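PDB 4GWI: platelet aggregation factor Sm-hPAF from Streptococcus mitis, which binds fucosylated Lewis antigens through its lectin domain, the part present here, and as a whole toxin probably forms pores in cholesterol-containing host membranes. Local coordinates for residues A[39-43]-A[44-48]; A[73-77]-A[78-82]. The protein carries 2 engineered substitutions. All coordinates share one frame; numbering follows the deposited sequence.

Interaction 1 of 2, residues A[39-43]-A[44-48]. With CA (calcium ion), chain F; MG (magnesium ion), chain C; FUC (alpha-L-fucopyranose), chain B.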
loop_
_atom_site.group_PDB
_atom_site.type_symbol
_atom_site.label_atom_id
_atom_site.label_comp_id
_atom_site.label_asym_id
_atom_site.label_seq_id
_atom_site.Cartn_x
_atom_site.Cartn_y
_atom_site.Cartn_z
ATOM N N SER A 39 -13.879 0.292 -2.096
ATOM C CA SER A 39 -13.348 1.191 -1.110
ATOM C C SER A 39 -14.224 1.523 0.087
ATOM O O SER A 39 -13.874 2.339 0.953
ATOM C CB SER A 39 -12.881 2.450 -1.821
ATOM O OG SER A 39 -14.054 3.155 -2.279
ATOM N N ASP A 40 -15.388 0.851 0.134
ATOM C CA ASP A 40 -16.316 1.138 1.234
ATOM C C ASP A 40 -15.975 0.207 2.382
ATOM O O ASP A 40 -16.044 -1.018 2.278
ATOM C CB ASP A 40 -17.758 0.813 0.741
ATOM C CG ASP A 40 -18.838 1.188 1.776
ATOM O OD1 ASP A 40 -19.970 1.686 1.285
ATOM O OD2 ASP A 40 -18.644 1.027 2.955
ATOM N N TYR A 41 -15.602 0.819 3.531
ATOM C CA TYR A 41 -15.145 0.010 4.689
ATOM C C TYR A 41 -16.156 -1.065 5.093
ATOM O O TYR A 41 -15.837 -2.125 5.537
ATOM C CB TYR A 41 -14.867 0.956 5.907
ATOM C CG TYR A 41 -14.064 0.205 6.942
ATOM C CD1 TYR A 41 -14.620 -0.431 8.015
ATOM C CD2 TYR A 41 -12.692 0.110 6.765
ATOM C CE1 TYR A 41 -13.850 -1.189 8.938
ATOM C CE2 TYR A 41 -11.889 -0.660 7.611
ATOM C CZ TYR A 41 -12.456 -1.309 8.686
ATOM O OH TYR A 41 -11.698 -2.066 9.540
ATOM N N GLY A 42 -17.453 -0.704 4.915
ATOM C CA GLY A 42 -18.541 -1.641 5.325
ATOM C C GLY A 42 -18.644 -2.889 4.450
ATOM O O GLY A 42 -19.379 -3.857 4.824
ATOM N N HIS A 43 -17.949 -2.909 3.291
ATOM C CA HIS A 43 -17.893 -4.072 2.438
ATOM C C HIS A 43 -16.688 -5.017 2.700
ATOM O O HIS A 43 -16.481 -6.027 2.019
ATOM C CB HIS A 43 -17.922 -3.637 0.985
ATOM C CG HIS A 43 -19.148 -2.837 0.628
ATOM N ND1 HIS A 43 -19.237 -2.264 -0.590
ATOM C CD2 HIS A 43 -20.322 -2.577 1.305
ATOM C CE1 HIS A 43 -20.431 -1.545 -0.670
ATOM N NE2 HIS A 43 -21.103 -1.774 0.484
ATOM N N HIS A 44 -15.924 -4.642 3.787
ATOM C CA HIS A 44 -14.935 -5.576 4.387
ATOM C C HIS A 44 -13.656 -5.783 3.597
ATOM O O HIS A 44 -12.996 -6.794 3.847
ATOM C CB HIS A 44 -15.553 -6.970 4.716
ATOM C CG HIS A 44 -16.810 -6.876 5.537
ATOM N ND1 HIS A 44 -16.839 -6.244 6.704
ATOM C CD2 HIS A 44 -18.082 -7.436 5.329
ATOM C CE1 HIS A 44 -18.092 -6.378 7.263
ATOM N NE2 HIS A 44 -18.842 -7.103 6.429
ATOM N N SER A 45 -13.347 -4.907 2.652
ATOM C CA SER A 45 -12.134 -5.155 1.835
ATOM C C SER A 45 -11.138 -3.994 2.039
ATOM O O SER A 45 -10.252 -3.808 1.181
ATOM C CB SER A 45 -12.516 -5.336 0.336
ATOM O OG SER A 45 -11.370 -5.978 -0.324
ATOM N N VAL A 46 -11.257 -3.274 3.179
ATOM C CA VAL A 46 -10.346 -2.137 3.441
ATOM C C VAL A 46 -9.683 -2.399 4.787
ATOM O O VAL A 46 -10.318 -2.850 5.756
ATOM C CB VAL A 46 -11.146 -0.793 3.509
ATOM C CG1 VAL A 46 -10.230 0.393 3.848
ATOM C CG2 VAL A 46 -11.965 -0.535 2.171
ATOM N N THR A 47 -8.371 -2.091 4.838
ATOM C CA THR A 47 -7.631 -2.366 6.104
ATOM C C THR A 47 -7.836 -1.187 7.082
ATOM O O THR A 47 -8.399 -0.133 6.713
ATOM C CB THR A 47 -6.121 -2.396 5.830
ATOM O OG1 THR A 47 -5.626 -1.099 5.397
ATOM C CG2 THR A 47 -5.710 -3.355 4.667
ATOM N N HIS A 48 -7.336 -1.406 8.321
ATOM C CA HIS A 48 -7.401 -0.268 9.315
ATOM C C HIS A 48 -6.464 -0.573 10.433
ATOM O O HIS A 48 -6.529 -1.661 11.042
ATOM C CB HIS A 48 -8.875 -0.239 9.894
ATOM C CG HIS A 48 -9.301 1.085 10.431
ATOM N ND1 HIS A 48 -8.598 1.805 11.385
ATOM C CD2 HIS A 48 -10.471 1.785 10.152
ATOM C CE1 HIS A 48 -9.316 2.944 11.660
ATOM N NE2 HIS A 48 -10.444 2.942 10.904
HETATM CA CA CA F . -9.270 -5.044 -0.834
HETATM MG MG MG C . -23.130 -1.144 0.918
HETATM C C1 FUC B . -15.750 5.604 10.387
HETATM C C2 FUC B . -14.622 6.447 10.953
HETATM C C3 FUC B . -14.023 5.806 12.166
HETATM C C4 FUC B . -13.511 4.438 11.769
HETATM C C5 FUC B . -14.692 3.669 11.216
HETATM C C6 FUC B . -14.314 2.263 10.813
HETATM O O2 FUC B . -15.134 7.725 11.295
HETATM O O3 FUC B . -12.998 6.592 12.621
HETATM O O4 FUC B . -12.493 4.600 10.818
HETATM O O5 FUC B . -15.252 4.322 10.114
HETATM O O HOH W 1 -14.467 -2.907 1.022
HETATM O O HOH W 2 -22.501 0.720 1.464
HETATM O O HOH W 3 -13.143 -2.974 5.421
HETATM O O HOH W 4 -15.204 -4.140 7.895
HETATM O O HOH W 5 -23.906 -3.007 0.271
HETATM O O HOH W 6 -22.999 -1.808 2.790
HETATM O O HOH W 7 -23.318 -0.473 -1.039
HETATM O O HOH W 8 -25.113 -0.507 1.254
#
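The Tyr-41 ring meets Val-46 along one side and His-48 at its far end. Its CD2 rests against Val-46 CB at 3.7 Å, while CE2 runs past the Val-46 carbonyl. The His-48 ring stands across it at 87°, an offset edge-to-face pair with centroids 5.5 Å apart, His-48 supplying the edge. Before that ring turns off, His-48 CB touches Tyr-41 OH (3.4 Å). Tyr-41 holds CG anti to its backbone N (chi1 -165°), which sends the ring along the returning chain, and its hydroxyl is anchored on the His-25 carbonyl. One ring face carries water 3 over its centre; over the opposite face lies the methyl C6 of fucose, 3.9 Å from Tyr-41 CD1. His-48 reaches the same sugar, its NE2 and the fucose O4 joined by a short, nearly straight hydrogen bond of 2.6 Å.

The turn is closed by the hydrogen bond from His-44 N to Tyr-41 O (3.1 Å). Asp-40 stiffens its start with an Asx turn, OD2 accepting from Gly-42 N, while the His-44 ring lays one face over Gly-42 O. Waters 1 and 3 link the limbs, from Asp-40 O to Ser-45 N and from Tyr-41 O to Val-46 N, and water 4 joins Tyr-41 O to His-44 ND1. His-43 NE2 binds a magnesium ion at 2.2 Å, and one of its five waters donates to Asp-40 OD1; the other ring nitrogen of His-43 is held by Asp-38.

Ser-45 ties the loop to calcium through its carbonyl and its OG (2.4 Å to the ion), beside ligands from Arg-31, Asp-34, Asn-36, Ala-139 and Glu-140. The loop belongs to the connection from strand 17-20 to its antiparallel neighbour 56-61, and Val-46 and Ser-39 pack on Ala-139 of strand 138-145.

Interaction 2 of 2, residues A[73-77]-A[78-82]; sequences YNRGD and GNVAN. With FUC (alpha-L-fucopyranose), chain B.
After strand 64-74 the chain doubles back through Gly-78 and Asn-79, both with positive phi, bringing the CA atoms of Arg-75 and Ala-81 within 5.6 Å. Water 9 bridges Gly-76 O and Asn-79 N across the bend. Asn-74 ties its base: ND2 donates almost straight (173°) to Ala-81 O at 2.9 Å, the acceptor lying in the plane of the amide.

Arg-75 reaches out fully extended and meets Asp-77 side-on in a two-bond salt bridge. NE binds OD2 of Asp-77 from above the carboxylate plane (2.9 Å), while NH2 takes OD1 of Asp-77 on its syn side (3.0 Å). This double grip fixes the rotation of the guanidinium, and Asp-77 OD2 also accepts from Tyr-41 N. Val-80 CG2 sits over one guanidinium face, 3.7 Å from Arg-75 CZ, off toward the rim. The outer edge is thereby presented to fucose: NH1 of Arg-75 donates to O4 (2.9 Å) and NH2 to the ring oxygen O5 (2.8 Å).

Arg-75, Asp-77 and Gly-78, followed by Arg-83, which also bonds the fucose, fit the fucose-site signature of F-type lectins, RXDG and then, four residues on, an arginine or lysine.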
loop_
_atom_site.group_PDB
_atom_site.type_symbol
_atom_site.label_atom_id
_atom_site.label_comp_id
_atom_site.label_asym_id
_atom_site.label_seq_id
_atom_site.Cartn_x
_atom_site.Cartn_y
_atom_site.Cartn_z
ATOM N N TYR A 73 -5.114 2.031 -3.656
ATOM C CA TYR A 73 -6.557 2.406 -3.738
ATOM C C TYR A 73 -6.987 2.803 -2.376
ATOM O O TYR A 73 -6.845 2.025 -1.408
ATOM C CB TYR A 73 -7.378 1.206 -4.197
ATOM C CG TYR A 73 -7.069 0.712 -5.594
ATOM C CD1 TYR A 73 -7.978 0.986 -6.615
ATOM C CD2 TYR A 73 -5.889 -0.010 -5.892
ATOM C CE1 TYR A 73 -7.713 0.520 -7.887
ATOM C CE2 TYR A 73 -5.616 -0.458 -7.188
ATOM C CZ TYR A 73 -6.556 -0.171 -8.159
ATOM O OH TYR A 73 -6.353 -0.668 -9.419
ATOM N N ASN A 74 -7.465 4.039 -2.245
ATOM C CA ASN A 74 -7.801 4.617 -0.953
ATOM C C ASN A 74 -9.150 4.147 -0.423
ATOM O O ASN A 74 -9.974 3.695 -1.210
ATOM C CB ASN A 74 -7.798 6.176 -1.077
ATOM C CG ASN A 74 -7.605 6.865 0.245
ATOM O OD1 ASN A 74 -7.475 6.262 1.314
ATOM N ND2 ASN A 74 -7.664 8.216 0.183
ATOM N N ARG A 75 -9.354 4.286 0.895
ATOM C CA ARG A 75 -10.733 4.168 1.430
ATOM C C ARG A 75 -11.590 5.283 0.846
ATOM O O ARG A 75 -11.113 6.407 0.691
ATOM C CB ARG A 75 -10.620 4.284 2.924
ATOM C CG ARG A 75 -12.000 4.093 3.567
ATOM C CD ARG A 75 -11.867 4.183 5.082
ATOM N NE ARG A 75 -13.228 4.089 5.682
ATOM C CZ ARG A 75 -13.486 4.138 7.000
ATOM N NH1 ARG A 75 -12.501 4.235 7.936
ATOM N NH2 ARG A 75 -14.796 4.043 7.372
ATOM N N GLY A 76 -12.853 4.930 0.627
ATOM C CA GLY A 76 -13.800 5.912 -0.050
ATOM C C GLY A 76 -14.991 6.388 0.768
ATOM O O GLY A 76 -15.593 7.380 0.402
ATOM N N ASP A 77 -15.371 5.683 1.809
ATOM C CA ASP A 77 -16.602 6.027 2.552
ATOM C C ASP A 77 -16.230 6.883 3.757
ATOM O O ASP A 77 -15.030 6.995 4.165
ATOM C CB ASP A 77 -17.334 4.765 3.068
ATOM C CG ASP A 77 -16.539 4.052 4.180
ATOM O OD1 ASP A 77 -17.000 3.979 5.379
ATOM O OD2 ASP A 77 -15.384 3.611 3.848
ATOM N N GLY A 78 -17.251 7.537 4.350
ATOM C CA GLY A 78 -17.073 8.159 5.695
ATOM C C GLY A 78 -16.342 9.545 5.727
ATOM O O GLY A 78 -16.056 10.048 6.803
ATOM N N ASN A 79 -15.989 10.127 4.578
ATOM C CA ASN A 79 -15.264 11.427 4.514
ATOM C C ASN A 79 -13.943 11.438 5.317
ATOM O O ASN A 79 -13.622 12.425 6.008
ATOM C CB ASN A 79 -16.137 12.597 5.088
ATOM C CG ASN A 79 -17.487 12.758 4.379
ATOM O OD1 ASN A 79 -18.516 12.973 5.029
ATOM N ND2 ASN A 79 -17.486 12.681 3.041
ATOM N N VAL A 80 -13.218 10.318 5.259
ATOM C CA VAL A 80 -11.955 10.118 5.973
ATOM C C VAL A 80 -10.849 9.708 4.971
ATOM O O VAL A 80 -9.761 9.227 5.410
ATOM C CB VAL A 80 -12.103 9.043 7.055
ATOM C CG1 VAL A 80 -13.018 9.540 8.195
ATOM C CG2 VAL A 80 -12.665 7.728 6.480
ATOM N N ALA A 81 -11.082 9.964 3.682
ATOM C CA ALA A 81 -10.071 9.620 2.644
ATOM C C ALA A 81 -8.776 10.393 2.894
ATOM O O ALA A 81 -7.676 9.915 2.537
ATOM C CB ALA A 81 -10.613 9.890 1.220
ATOM N N ASN A 82 -8.830 11.588 3.499
ATOM C CA ASN A 82 -7.635 12.363 3.775
ATOM C C ASN A 82 -6.682 11.797 4.764
ATOM O O ASN A 82 -5.611 12.335 4.909
ATOM C CB ASN A 82 -7.999 13.847 4.133
ATOM C CG ASN A 82 -8.731 13.984 5.492
ATOM O OD1 ASN A 82 -8.591 15.009 6.161
ATOM N ND2 ASN A 82 -9.518 12.967 5.897
HETATM C C1 FUC B . -15.750 5.604 10.387
HETATM C C2 FUC B . -14.622 6.447 10.953
HETATM C C3 FUC B . -14.023 5.806 12.166
HETATM C C4 FUC B . -13.511 4.438 11.769
HETATM C C5 FUC B . -14.692 3.669 11.216
HETATM C C6 FUC B . -14.314 2.263 10.813
HETATM O O2 FUC B . -15.134 7.725 11.295
HETATM O O3 FUC B . -12.998 6.592 12.621
HETATM O O4 FUC B . -12.493 4.600 10.818
HETATM O O5 FUC B . -15.252 4.322 10.114
HETATM O O HOH W 9 -16.566 9.534 1.941
#

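Interaction 1 is a loop and interaction 2 a strand end with the turn after it, side by side at one end of the domain, centres about 10 Å apart, joined by a probable backbone hydrogen bond from Gly-76 N to Ser-39 O (2.8 Å). In interaction 1 the burial falls on Tyr-41 and the residues from Ser-45 to His-48, with exposed histidines at the bend; in interaction 2 it falls on Asn-74 and Arg-75, while Gly-78 and Asn-79 are exposed. Aromatic packing and bound metals shape 39-48, whereas a salt bridge and a side-chain amide hydrogen bond shape 73-82. Both converge on one fucose, whose O4 is shared by His-48 and Arg-75.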